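Local coordinates for protein putative aminotransferase (Actinomadura melliaura, PDB 4ZWV) that probably acts as a pyridoxal 5'-phosphate-dependent sugar aminotransferase in the biosynthesis of the aminopentose of the indolocarbazole AT2433, at residues Pro278-Leu283 and Tyr296-Asp301; Asp301-Phe306 and Val343-Val348; Arg66-Pro71 and Ala122-Ile127. All coordinates share one frame; numbering follows the deposited sequence.

Interaction 1 of 3, residues Pro278-Leu283 and Tyr296-Asp301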
# COMPACT_ATOMS: atom_id res chain seq x y z
N PRO A 278 -28.05 -2.46 35.82
CA PRO A 278 -27.02 -2.86 36.79
C PRO A 278 -25.80 -3.44 36.09
O PRO A 278 -25.94 -4.31 35.21
CB PRO A 278 -27.72 -3.94 37.62
CG PRO A 278 -29.18 -3.68 37.43
CD PRO A 278 -29.33 -3.14 36.05
N GLY A 279 -24.62 -2.96 36.46
CA GLY A 279 -23.40 -3.48 35.88
C GLY A 279 -23.04 -2.93 34.51
O GLY A 279 -22.08 -3.40 33.90
N LEU A 280 -23.79 -1.95 34.02
CA LEU A 280 -23.48 -1.33 32.73
C LEU A 280 -23.37 0.19 32.86
O LEU A 280 -24.26 0.86 33.39
CB LEU A 280 -24.55 -1.70 31.68
CG LEU A 280 -24.23 -1.25 30.25
CD1 LEU A 280 -24.70 -2.28 29.24
CD2 LEU A 280 -24.85 0.11 29.94
N GLU A 281 -22.27 0.73 32.35
CA GLU A 281 -22.01 2.16 32.39
C GLU A 281 -21.92 2.69 30.96
O GLU A 281 -21.19 2.15 30.14
CB GLU A 281 -20.73 2.45 33.17
CG GLU A 281 -20.47 3.92 33.42
CD GLU A 281 -19.22 4.15 34.25
OE1 GLU A 281 -18.37 3.23 34.32
OE2 GLU A 281 -19.09 5.24 34.84
N LEU A 282 -22.68 3.74 30.67
CA LEU A 282 -22.63 4.39 29.37
C LEU A 282 -21.51 5.42 29.31
O LEU A 282 -21.05 5.91 30.34
CB LEU A 282 -23.97 5.07 29.07
CG LEU A 282 -25.23 4.20 29.06
CD1 LEU A 282 -26.46 5.06 28.83
CD2 LEU A 282 -25.13 3.13 27.98
N LEU A 283 -21.06 5.73 28.10
CA LEU A 283 -20.12 6.83 27.90
C LEU A 283 -20.90 8.13 27.71
O LEU A 283 -21.83 8.18 26.90
CB LEU A 283 -19.20 6.55 26.71
CG LEU A 283 -18.19 5.42 26.96
CD1 LEU A 283 -17.52 5.01 25.68
CD2 LEU A 283 -17.16 5.86 28.00
N TYR A 296 -20.81 1.11 19.11
CA TYR A 296 -21.36 1.75 20.31
C TYR A 296 -20.71 1.13 21.55
O TYR A 296 -20.93 -0.04 21.84
CB TYR A 296 -22.88 1.61 20.34
CG TYR A 296 -23.54 2.37 21.48
CD1 TYR A 296 -23.96 3.68 21.31
CD2 TYR A 296 -23.72 1.77 22.72
CE1 TYR A 296 -24.56 4.39 22.36
CE2 TYR A 296 -24.32 2.47 23.77
CZ TYR A 296 -24.73 3.77 23.58
OH TYR A 296 -25.31 4.46 24.62
N ASP A 297 -19.91 1.92 22.26
CA ASP A 297 -19.17 1.40 23.41
C ASP A 297 -19.94 1.53 24.72
O ASP A 297 -20.61 2.54 24.98
CB ASP A 297 -17.83 2.12 23.57
CG ASP A 297 -16.79 1.63 22.58
OD1 ASP A 297 -17.08 0.67 21.84
OD2 ASP A 297 -15.67 2.19 22.57
N VAL A 298 -19.82 0.50 25.56
CA VAL A 298 -20.26 0.57 26.96
C VAL A 298 -19.19 -0.06 27.84
O VAL A 298 -18.23 -0.64 27.33
CB VAL A 298 -21.61 -0.13 27.19
CG1 VAL A 298 -22.72 0.54 26.38
CG2 VAL A 298 -21.53 -1.61 26.84
N LYS A 299 -19.34 0.08 29.15
CA LYS A 299 -18.43 -0.57 30.08
C LYS A 299 -19.24 -1.45 31.02
O LYS A 299 -20.23 -0.99 31.58
CB LYS A 299 -17.62 0.47 30.86
CG LYS A 299 -16.66 1.28 29.97
CD LYS A 299 -15.99 2.43 30.72
CE LYS A 299 -16.98 3.53 31.06
NZ LYS A 299 -16.33 4.71 31.72
N VAL A 300 -18.85 -2.72 31.17
CA VAL A 300 -19.64 -3.64 31.99
C VAL A 300 -18.85 -4.37 33.08
O VAL A 300 -17.65 -4.64 32.92
CB VAL A 300 -20.34 -4.73 31.12
CG1 VAL A 300 -21.34 -4.09 30.16
CG2 VAL A 300 -19.32 -5.56 30.35
N ASP A 301 -19.54 -4.67 34.17
CA ASP A 301 -19.05 -5.58 35.20
C ASP A 301 -19.26 -7.02 34.74
O ASP A 301 -20.19 -7.30 33.98
CB ASP A 301 -19.78 -5.36 36.52
CG ASP A 301 -19.62 -3.95 37.05
OD1 ASP A 301 -18.62 -3.29 36.71
OD2 ASP A 301 -20.51 -3.51 37.82
O HOH W 1 -15.01 4.03 34.18
O HOH W 2 -18.50 6.60 31.49
O HOH W 3 -22.28 4.64 25.73
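Tyr-296 meets Leu-282 through the rim of its ring: CD2 of the leucine lies near the ring plane, 3.6 Å from the phenol OH, which is itself hydrogen-bonded to Asp-271. At Asp-297 the contact passes to Leu-283, whose CD1, in the conformer modelled, touches the aspartate CB at 3.6 Å, the two side chains lying side by side and pointing the same way. A water bridges the backbones here, accepting from Leu-283 N and donating to Asp-297 O; the carboxylate OD1 is hydrogen-bonded to Ser-349. Val-298 spreads its two methyls over neighbouring leucines, CG1 3.9 Å from Leu-282 CD2 and CG2 4.0 Å from Leu-280 CD1. Lys-299 and Glu-281 form an antiparallel hydrogen-bonded pair, with Glu-281 N to Lys-299 O at 2.8 Å and Lys-299 N to Glu-281 O at 2.9 Å. Their side chains run alongside each other on the face away from the valines. The lysine chain bends at chi3 (-70°), which places CE beside CD2 of the same Leu-283 conformer. The ion pair from NZ to Glu-281 OE1 is long, 3.6 Å; the ammonium is gripped instead by two waters and by Pro-105 O, while OE1 has Arg-346 as its stronger partner. Val-300 shares the face of Val-298 and pairs with Leu-280, CG1 to CD1. Asp-301 N then closes the ladder on Gly-279 O, and the positive phi of Gly-279 (81°) suits a residue without a side chain. The pairing is antiparallel, the short strand axes lying 144° apart in direction. Strand 296-300 is the middle of a three-stranded antiparallel sheet, with 280-282 along one edge and 347-350 along the other, Val-298 and Val-300 both touching Val-348.

Interaction 2 of 3, residues Asp301-Phe306 and Val343-Val348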
# COMPACT_ATOMS: atom_id res chain seq x y z
N ASP A 301 -19.54 -4.67 34.17
CA ASP A 301 -19.05 -5.58 35.20
C ASP A 301 -19.26 -7.02 34.74
O ASP A 301 -20.19 -7.30 33.98
CB ASP A 301 -19.78 -5.36 36.52
CG ASP A 301 -19.62 -3.95 37.05
OD1 ASP A 301 -18.62 -3.29 36.71
OD2 ASP A 301 -20.51 -3.51 37.82
N ASP A 302 -18.41 -7.93 35.22
CA ASP A 302 -18.47 -9.35 34.85
C ASP A 302 -18.58 -9.52 33.34
O ASP A 302 -19.50 -10.16 32.84
CB ASP A 302 -19.64 -10.06 35.54
CG ASP A 302 -19.49 -11.59 35.54
OD1 ASP A 302 -18.49 -12.09 34.98
OD2 ASP A 302 -20.37 -12.27 36.09
N ARG A 303 -17.64 -8.93 32.62
CA ARG A 303 -17.67 -8.97 31.17
C ARG A 303 -17.59 -10.39 30.56
O ARG A 303 -18.19 -10.61 29.52
CB ARG A 303 -16.55 -8.10 30.60
CG ARG A 303 -16.71 -7.83 29.11
CD ARG A 303 -15.59 -6.96 28.58
NE ARG A 303 -14.30 -7.63 28.74
CZ ARG A 303 -13.13 -7.05 28.49
NH1 ARG A 303 -13.08 -5.80 28.04
NH2 ARG A 303 -12.00 -7.73 28.68
N PRO A 304 -16.87 -11.34 31.19
CA PRO A 304 -16.94 -12.67 30.59
C PRO A 304 -18.36 -13.23 30.52
O PRO A 304 -18.73 -13.84 29.51
CB PRO A 304 -16.06 -13.52 31.52
CG PRO A 304 -15.06 -12.57 32.03
CD PRO A 304 -15.83 -11.28 32.25
N ALA A 305 -19.15 -13.02 31.57
CA ALA A 305 -20.54 -13.45 31.56
C ALA A 305 -21.35 -12.62 30.55
O ALA A 305 -22.24 -13.16 29.89
CB ALA A 305 -21.14 -13.35 32.95
N PHE A 306 -21.03 -11.34 30.43
CA PHE A 306 -21.70 -10.48 29.44
C PHE A 306 -21.45 -10.98 28.02
O PHE A 306 -22.38 -11.04 27.21
CB PHE A 306 -21.23 -9.03 29.58
CG PHE A 306 -21.94 -8.06 28.66
CD1 PHE A 306 -23.11 -7.44 29.06
CD2 PHE A 306 -21.42 -7.77 27.41
CE1 PHE A 306 -23.76 -6.54 28.20
CE2 PHE A 306 -22.05 -6.88 26.56
CZ PHE A 306 -23.23 -6.26 26.95
N VAL A 343 -10.40 0.67 32.56
CA VAL A 343 -11.55 0.38 31.70
C VAL A 343 -11.35 -0.78 30.72
O VAL A 343 -12.32 -1.28 30.13
CB VAL A 343 -11.96 1.63 30.87
CG1 VAL A 343 -12.50 2.72 31.78
CG2 VAL A 343 -10.78 2.14 30.04
N TYR A 344 -10.11 -1.23 30.54
CA TYR A 344 -9.85 -2.18 29.46
C TYR A 344 -10.51 -3.55 29.67
O TYR A 344 -10.83 -4.24 28.69
CB TYR A 344 -8.34 -2.36 29.26
CG TYR A 344 -8.00 -3.20 28.06
CD1 TYR A 344 -8.28 -2.74 26.77
CD2 TYR A 344 -7.40 -4.44 28.20
CE1 TYR A 344 -7.97 -3.50 25.65
CE2 TYR A 344 -7.09 -5.21 27.08
CZ TYR A 344 -7.38 -4.74 25.82
OH TYR A 344 -7.06 -5.50 24.73
N ASP A 345 -10.72 -3.94 30.92
CA ASP A 345 -11.36 -5.22 31.22
C ASP A 345 -12.87 -5.07 31.30
O ASP A 345 -13.58 -6.05 31.54
CB ASP A 345 -10.85 -5.80 32.53
CG ASP A 345 -9.41 -6.25 32.45
OD1 ASP A 345 -9.03 -6.83 31.41
OD2 ASP A 345 -8.66 -6.01 33.42
N ARG A 346 -13.36 -3.86 31.08
CA ARG A 346 -14.79 -3.58 31.15
C ARG A 346 -15.40 -3.21 29.81
O ARG A 346 -16.59 -3.41 29.58
CB ARG A 346 -15.05 -2.45 32.15
CG ARG A 346 -14.74 -2.83 33.59
CD ARG A 346 -14.59 -1.58 34.45
NE ARG A 346 -15.82 -0.81 34.48
CZ ARG A 346 -15.88 0.51 34.46
NH1 ARG A 346 -14.77 1.23 34.39
NH2 ARG A 346 -17.06 1.12 34.49
N MSE A 347 -14.59 -2.66 28.91
CA MSE A 347 -15.15 -2.11 27.69
C MSE A 347 -15.66 -3.19 26.75
O MSE A 347 -15.07 -4.27 26.62
CB MSE A 347 -14.13 -1.23 26.97
CG MSE A 347 -12.89 -1.96 26.56
SE MSE A 347 -11.67 -0.75 25.63
CE MSE A 347 -11.26 0.49 27.04
N VAL A 348 -16.77 -2.89 26.08
CA VAL A 348 -17.31 -3.77 25.04
C VAL A 348 -18.04 -2.93 23.98
O VAL A 348 -18.78 -2.01 24.32
CB VAL A 348 -18.24 -4.85 25.63
CG1 VAL A 348 -19.26 -4.24 26.56
CG2 VAL A 348 -18.91 -5.67 24.52
O HOH W 4 -18.61 -1.16 34.73
O HOH W 5 -15.67 -6.59 33.62
O HOH W 6 -9.67 -6.90 27.91
O HOH W 7 -10.36 -9.66 30.86
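Arg-303 and Arg-346 bring the two backbones to their nearest approach, 6.1 Å between their CA atoms, so the first turn of helix 303-312 meets the bend between helix 338-344 and strand 347-350 through side chains and waters. Arg-303 carries most of the contact. A bend at chi3 (62°) turns its NE out of the extended line. NH1 donates to two carbonyls, Tyr-344 O at 2.8 Å and Met-347 O at 2.9 Å; the N-H angles of 141° and 147° show that both bonds are bent. The Met-347 bond uses a lone pair in its carbonyl plane, whereas the Tyr-344 bond is tilted from its own. Asp-345 O, by contrast, sits over the centre of one guanidinium face, 3.2 Å from CZ, an approach consistent with electrostatic attraction between carbonyl oxygen and cation. NH2 donates to a water in the guanidinium plane that also binds Tyr-344 O. A further water joins Arg-303 N to Asp-345 O. Beyond the arginine, Phe-306 places CE2 3.8 Å from CG1 in the modelled conformer of Val-348, the two side chains crossing obliquely. Asp-301 and Arg-346 are linked through a water, which donates to OD1 and accepts from NH2, the nitrogen that also faces Glu-281. Phe-306 packs edge-to-face against Trp-372 and touches Val-300, so helix 303-312 lies against the valine-bearing face of the three-stranded sheet, where strand 347-350 flanks 296-300.

Interaction 3 of 3, residues Arg66-Pro71 and Ala122-Ile127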
# COMPACT_ATOMS: atom_id res chain seq x y z
N ARG A 66 5.58 11.04 6.65
CA ARG A 66 6.72 11.39 5.80
C ARG A 66 6.76 12.88 5.49
O ARG A 66 7.84 13.44 5.29
CB ARG A 66 6.70 10.59 4.50
CG ARG A 66 6.91 9.10 4.68
CD ARG A 66 8.32 8.73 5.14
NE ARG A 66 8.43 7.29 5.42
CZ ARG A 66 9.56 6.66 5.72
NH1 ARG A 66 9.55 5.35 5.96
NH2 ARG A 66 10.71 7.32 5.76
N LEU A 67 5.59 13.53 5.49
CA LEU A 67 5.54 14.96 5.17
C LEU A 67 6.06 15.87 6.29
O LEU A 67 6.27 17.06 6.08
CB LEU A 67 4.10 15.35 4.82
CG LEU A 67 3.59 14.77 3.49
CD1 LEU A 67 2.09 14.95 3.36
CD2 LEU A 67 4.29 15.43 2.31
N LEU A 68 6.29 15.29 7.47
CA LEU A 68 6.72 16.10 8.61
C LEU A 68 8.13 16.60 8.43
O LEU A 68 8.98 15.90 7.92
CB LEU A 68 6.62 15.30 9.90
CG LEU A 68 5.19 14.90 10.24
CD1 LEU A 68 5.18 14.20 11.58
CD2 LEU A 68 4.27 16.12 10.24
N ASP A 69 8.33 17.85 8.86
CA ASP A 69 9.65 18.47 8.87
C ASP A 69 10.12 18.59 10.31
O ASP A 69 9.71 19.49 11.05
CB ASP A 69 9.59 19.85 8.20
CG ASP A 69 10.91 20.59 8.28
OD1 ASP A 69 11.97 19.93 8.36
OD2 ASP A 69 10.88 21.84 8.25
N ALA A 70 10.98 17.66 10.72
CA ALA A 70 11.56 17.70 12.05
C ALA A 70 12.88 16.94 12.05
O ALA A 70 13.04 15.99 11.27
CB ALA A 70 10.59 17.09 13.06
N PRO A 71 13.84 17.37 12.89
CA PRO A 71 15.15 16.71 12.96
C PRO A 71 15.03 15.28 13.47
O PRO A 71 14.07 14.95 14.17
CB PRO A 71 15.92 17.59 13.95
CG PRO A 71 14.87 18.19 14.82
CD PRO A 71 13.71 18.45 13.89
N ALA A 122 11.90 15.69 22.63
CA ALA A 122 11.98 14.67 21.58
C ALA A 122 10.71 14.51 20.76
O ALA A 122 10.69 13.74 19.80
CB ALA A 122 12.36 13.32 22.20
N THR A 123 9.64 15.22 21.12
CA THR A 123 8.36 15.03 20.46
C THR A 123 8.35 15.53 19.03
O THR A 123 8.56 16.72 18.76
CB THR A 123 7.22 15.71 21.21
OG1 THR A 123 7.18 15.21 22.54
CG2 THR A 123 5.90 15.43 20.53
N ARG A 124 8.11 14.60 18.11
CA ARG A 124 8.04 14.91 16.71
C ARG A 124 6.62 15.26 16.25
O ARG A 124 6.39 16.22 15.50
CB ARG A 124 8.55 13.68 15.95
CG ARG A 124 8.48 13.75 14.48
CD ARG A 124 9.13 12.51 13.85
NE ARG A 124 9.48 12.83 12.48
CZ ARG A 124 10.61 13.44 12.14
NH1 ARG A 124 10.84 13.72 10.87
NH2 ARG A 124 11.51 13.76 13.06
N ALA A 125 5.67 14.51 16.77
CA ALA A 125 4.28 14.60 16.32
C ALA A 125 3.38 13.90 17.31
O ALA A 125 3.85 13.16 18.18
CB ALA A 125 4.10 13.99 14.93
N ILE A 126 2.09 14.15 17.16
CA ILE A 126 1.06 13.51 17.96
C ILE A 126 0.02 12.96 17.00
O ILE A 126 -0.41 13.69 16.13
CB ILE A 126 0.40 14.51 18.93
CG1 ILE A 126 1.45 15.15 19.84
CG2 ILE A 126 -0.72 13.83 19.73
CD1 ILE A 126 1.02 16.52 20.36
N ILE A 127 -0.32 11.68 17.11
CA ILE A 127 -1.45 11.16 16.34
C ILE A 127 -2.64 11.04 17.27
O ILE A 127 -2.54 10.40 18.32
CB ILE A 127 -1.15 9.79 15.68
CG1 ILE A 127 0.08 9.91 14.76
CG2 ILE A 127 -2.36 9.30 14.91
CD1 ILE A 127 0.41 8.63 13.98
O HOH W 8 9.46 13.29 8.25
O HOH W 9 11.74 15.81 8.59
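Arg-124 reaches the loop 66-71 with its guanidinium, donating from NH1 to Ala-70 O at 3.2 Å. The bond is bent, 140° at the hydrogen, and the donor stands above the carbonyl plane of Ala-70. NH2 adds two weak bonds, to the same Ala-70 O and to Pro-71 O at 3.0 Å. The methyl of Ala-70 covers one face of the group, CB lying 3.5 Å from NH2, offset toward the rim. Beside this polar contact, Leu-68 CD1 touches Ala-125 CB at 3.5 Å. Two waters extend the grip: one, in the guanidinium plane, lies 3.0 Å from NH1 and also contacts Leu-68 O, while the second accepts from Ala-70 N and binds the arginine only weakly. The strand carrying Arg-124, 123-129, lies inside the seven-stranded mixed sheet of the aminotransferase fold, between 157-161 and 76-79; loop 66-71 leads from helix 57-66 toward strand 76-79, which lies beside 123-129 in the sheet. An extended arginine chain, with CG anti to the backbone N (chi1 176°), spans from that strand to the loop. An alanine here would probably leave Ala-70 O without its side-chain donors and open a gap beside the Ala-70 methyl. Farther out, NH2 also donates to Arg-74 O, tying the arginine to the approach to strand 76-79, and the guanidinium of Arg-96 lies close despite its like charge. Backbone bonds to Glu-76 and Leu-78 on one flank, and from Ile-126 to Ala-157 and Ile-159 on the other, hold the strand in place.

Overall arrangement
Along the chain interaction 3 comes first, then interaction 1, then interaction 2. The last two are adjacent, with centres about 8 Å apart, and share Asp-301, where strand 296-300 gives way to helix 303-312. Both involve the same three-stranded antiparallel sheet, and a salt bridge from strand 280-282 to Arg-346 joins them. Interaction 3 belongs to the larger seven-stranded sheet, with its centre about 36 Å from each of the others and no atom nearer than about 16 Å. Thus two contacts pair the strands of the small sheet and pack helix 303-312 on it, whereas the third joins the loop after helix 57-66 to the large sheet, away from the pyridoxal phosphate-binding residues.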